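PDB 1VMJ: uncharacterized protein from Thermotoga maritima, which is of unknown function but belongs to the YjbQ (UPF0047) family and may be a thiamin phosphate synthase. Local coordinates for residues 35-40 against 144-149. Residues are numbered along the deposited sequence; the frame is centred on the assembly and turned at random.
Sequences PLLEEC and VLVKII
Val146 sets its two methyls against Leu37 and Cys40, one helical turn apart on helix 34-44. CG2 is shared between them: it meets CD1 of Leu37 at 4.0 Å and SG of Cys40 at 4.1 Å. CG1 also lies against Cys40, 4.0 Å from SG and close to CB. The sulfur therefore rests against both branches of the valine. The valine torsion allows this, because CG1 lies anti to the backbone N (chi1 179°) and CG2 anti to the carbonyl carbon, with both branches turned to the helix. The Leu37 side chain crosses that of Val146 at a slant, and CD1 does the touching. Further along the strand, Ile148 meets the helix backbone instead. Its CD1 comes 4.0 Å from the carbonyl O of Cys40, and stands 4.4 Å from the CB of the same residue. With an alanine at Val146 both methyls go, and the sulfur of Cys40 and CD1 of Leu37 would probably lose their partners, with a gap opened between helix and sheet. The helix lies on one face of the five-stranded antiparallel sheet, with the axes of the two segments 10.0 Å apart and 35° from parallel. Strand 142-150 runs between strands 14-22 and 49-55. Leu51 packs beside Val146 and Ile148, while Tyr16 touches Cys40 and Ile148. The alternate side chains point to the other face and reach neighbouring subunits: Lys147 forms a salt bridge with Glu48 of the second subunit, and Ile149 packs on Ile149 of the third. No hydrogen bond joins helix and strand here. Apart from the carbonyl of Cys40 beside Ile148, the touching groups are apolar or weakly polar, so the contact rests on shape and on exclusion of water rather than on polar pairing.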
loop_
_atom_site.group_PDB
_atom_site.type_symbol
_atom_site.label_atom_id
_atom_site.label_comp_id
_atom_site.label_asym_id
_atom_site.label_seq_id
_atom_site.Cartn_x
_atom_site.Cartn_y
_atom_site.Cartn_z
ATOM N N PRO A 35 -13.962 -2.418 -14.931
ATOM C CA PRO A 35 -15.153 -1.814 -15.536
ATOM C C PRO A 35 -16.164 -1.235 -14.545
ATOM O O PRO A 35 -16.885 -0.287 -14.870
ATOM C CB PRO A 35 -15.759 -2.955 -16.337
ATOM C CG PRO A 35 -14.638 -3.928 -16.536
ATOM C CD PRO A 35 -13.815 -3.826 -15.305
ATOM N N LEU A 36 -16.230 -1.802 -13.349
ATOM C CA LEU A 36 -17.124 -1.291 -12.316
ATOM C C LEU A 36 -16.641 0.082 -11.851
ATOM O O LEU A 36 -17.428 1.028 -11.754
ATOM C CB LEU A 36 -17.203 -2.281 -11.150
ATOM C CG LEU A 36 -17.686 -3.695 -11.507
ATOM C CD1 LEU A 36 -17.633 -4.551 -10.262
ATOM C CD2 LEU A 36 -19.040 -3.709 -12.105
ATOM N N LEU A 37 -15.342 0.198 -11.584
ATOM C CA LEU A 37 -14.733 1.474 -11.222
ATOM C C LEU A 37 -14.911 2.548 -12.309
ATOM O O LEU A 37 -15.202 3.706 -12.020
ATOM C CB LEU A 37 -13.261 1.284 -10.838
ATOM C CG LEU A 37 -13.019 0.963 -9.365
ATOM C CD1 LEU A 37 -13.672 -0.284 -8.916
ATOM C CD2 LEU A 37 -11.513 0.879 -9.153
ATOM N N GLU A 38 -14.792 2.147 -13.566
ATOM C CA GLU A 38 -15.032 3.066 -14.675
ATOM C C GLU A 38 -16.452 3.649 -14.599
ATOM O O GLU A 38 -16.650 4.854 -14.816
ATOM C CB GLU A 38 -14.818 2.334 -16.000
ATOM C CG GLU A 38 -13.348 2.039 -16.258
ATOM C CD GLU A 38 -13.093 1.224 -17.520
ATOM O OE1 GLU A 38 -13.938 0.390 -17.902
ATOM O OE2 GLU A 38 -12.013 1.411 -18.109
ATOM N N GLU A 39 -17.423 2.794 -14.274
ATOM C CA GLU A 39 -18.812 3.255 -14.168
ATOM C C GLU A 39 -19.015 4.163 -12.932
ATOM O O GLU A 39 -19.733 5.141 -12.998
ATOM C CB GLU A 39 -19.774 2.066 -14.147
ATOM C CG GLU A 39 -21.227 2.426 -14.009
ATOM C CD GLU A 39 -21.783 3.182 -15.183
ATOM O OE1 GLU A 39 -21.084 3.384 -16.206
ATOM O OE2 GLU A 39 -22.951 3.584 -15.067
ATOM N N CYS A 40 -18.351 3.858 -11.820
ATOM C CA CYS A 40 -18.337 4.772 -10.658
ATOM C C CYS A 40 -17.825 6.140 -11.038
ATOM O O CYS A 40 -18.428 7.174 -10.713
ATOM C CB CYS A 40 -17.463 4.235 -9.530
ATOM S SG CYS A 40 -18.058 2.722 -8.721
ATOM N N VAL A 144 -16.239 -4.225 -1.191
ATOM C CA VAL A 144 -15.228 -3.270 -1.596
ATOM C C VAL A 144 -15.852 -1.890 -1.595
ATOM O O VAL A 144 -16.997 -1.716 -2.018
ATOM C CB VAL A 144 -14.734 -3.613 -3.019
ATOM C CG1 VAL A 144 -13.980 -2.490 -3.666
ATOM C CG2 VAL A 144 -13.883 -4.873 -2.977
ATOM N N LEU A 145 -15.107 -0.921 -1.107
ATOM C CA LEU A 145 -15.550 0.464 -1.083
ATOM C C LEU A 145 -14.866 1.246 -2.179
ATOM O O LEU A 145 -13.662 1.108 -2.374
ATOM C CB LEU A 145 -15.271 1.118 0.280
ATOM C CG LEU A 145 -15.821 2.534 0.459
ATOM C CD1 LEU A 145 -17.343 2.565 0.439
ATOM C CD2 LEU A 145 -15.283 3.142 1.757
ATOM N N VAL A 146 -15.642 2.056 -2.904
ATOM C CA VAL A 146 -15.126 3.050 -3.829
ATOM C C VAL A 146 -15.535 4.406 -3.286
ATOM O O VAL A 146 -16.711 4.635 -3.001
ATOM C CB VAL A 146 -15.723 2.898 -5.247
ATOM C CG1 VAL A 146 -15.189 3.963 -6.172
ATOM C CG2 VAL A 146 -15.427 1.531 -5.802
ATOM N N LYS A 147 -14.543 5.273 -3.125
ATOM C CA LYS A 147 -14.749 6.626 -2.699
ATOM C C LYS A 147 -13.960 7.569 -3.590
ATOM O O LYS A 147 -12.789 7.358 -3.822
ATOM C CB LYS A 147 -14.302 6.789 -1.235
ATOM C CG LYS A 147 -14.587 8.185 -0.606
ATOM C CD LYS A 147 -16.016 8.367 -0.208
ATOM C CE LYS A 147 -16.207 9.682 0.555
ATOM N NZ LYS A 147 -17.611 9.797 1.119
ATOM N N ILE A 148 -14.642 8.580 -4.131
ATOM C CA ILE A 148 -14.020 9.556 -5.013
ATOM C C ILE A 148 -14.260 10.936 -4.493
ATOM O O ILE A 148 -15.366 11.256 -4.086
ATOM C CB ILE A 148 -14.559 9.474 -6.455
ATOM C CG1 ILE A 148 -14.679 8.006 -6.892
ATOM C CG2 ILE A 148 -13.633 10.250 -7.383
ATOM C CD1 ILE A 148 -15.324 7.823 -8.255
ATOM N N ILE A 149 -13.220 11.737 -4.441
ATOM C CA ILE A 149 -13.383 13.143 -4.108
ATOM C C ILE A 149 -12.728 14.004 -5.177
ATOM O O ILE A 149 -11.727 13.601 -5.798
ATOM C CB ILE A 149 -12.855 13.528 -2.706
ATOM C CG1 ILE A 149 -11.352 13.377 -2.598
ATOM C CG2 ILE A 149 -13.527 12.701 -1.622
ATOM C CD1 ILE A 149 -10.812 14.075 -1.341
#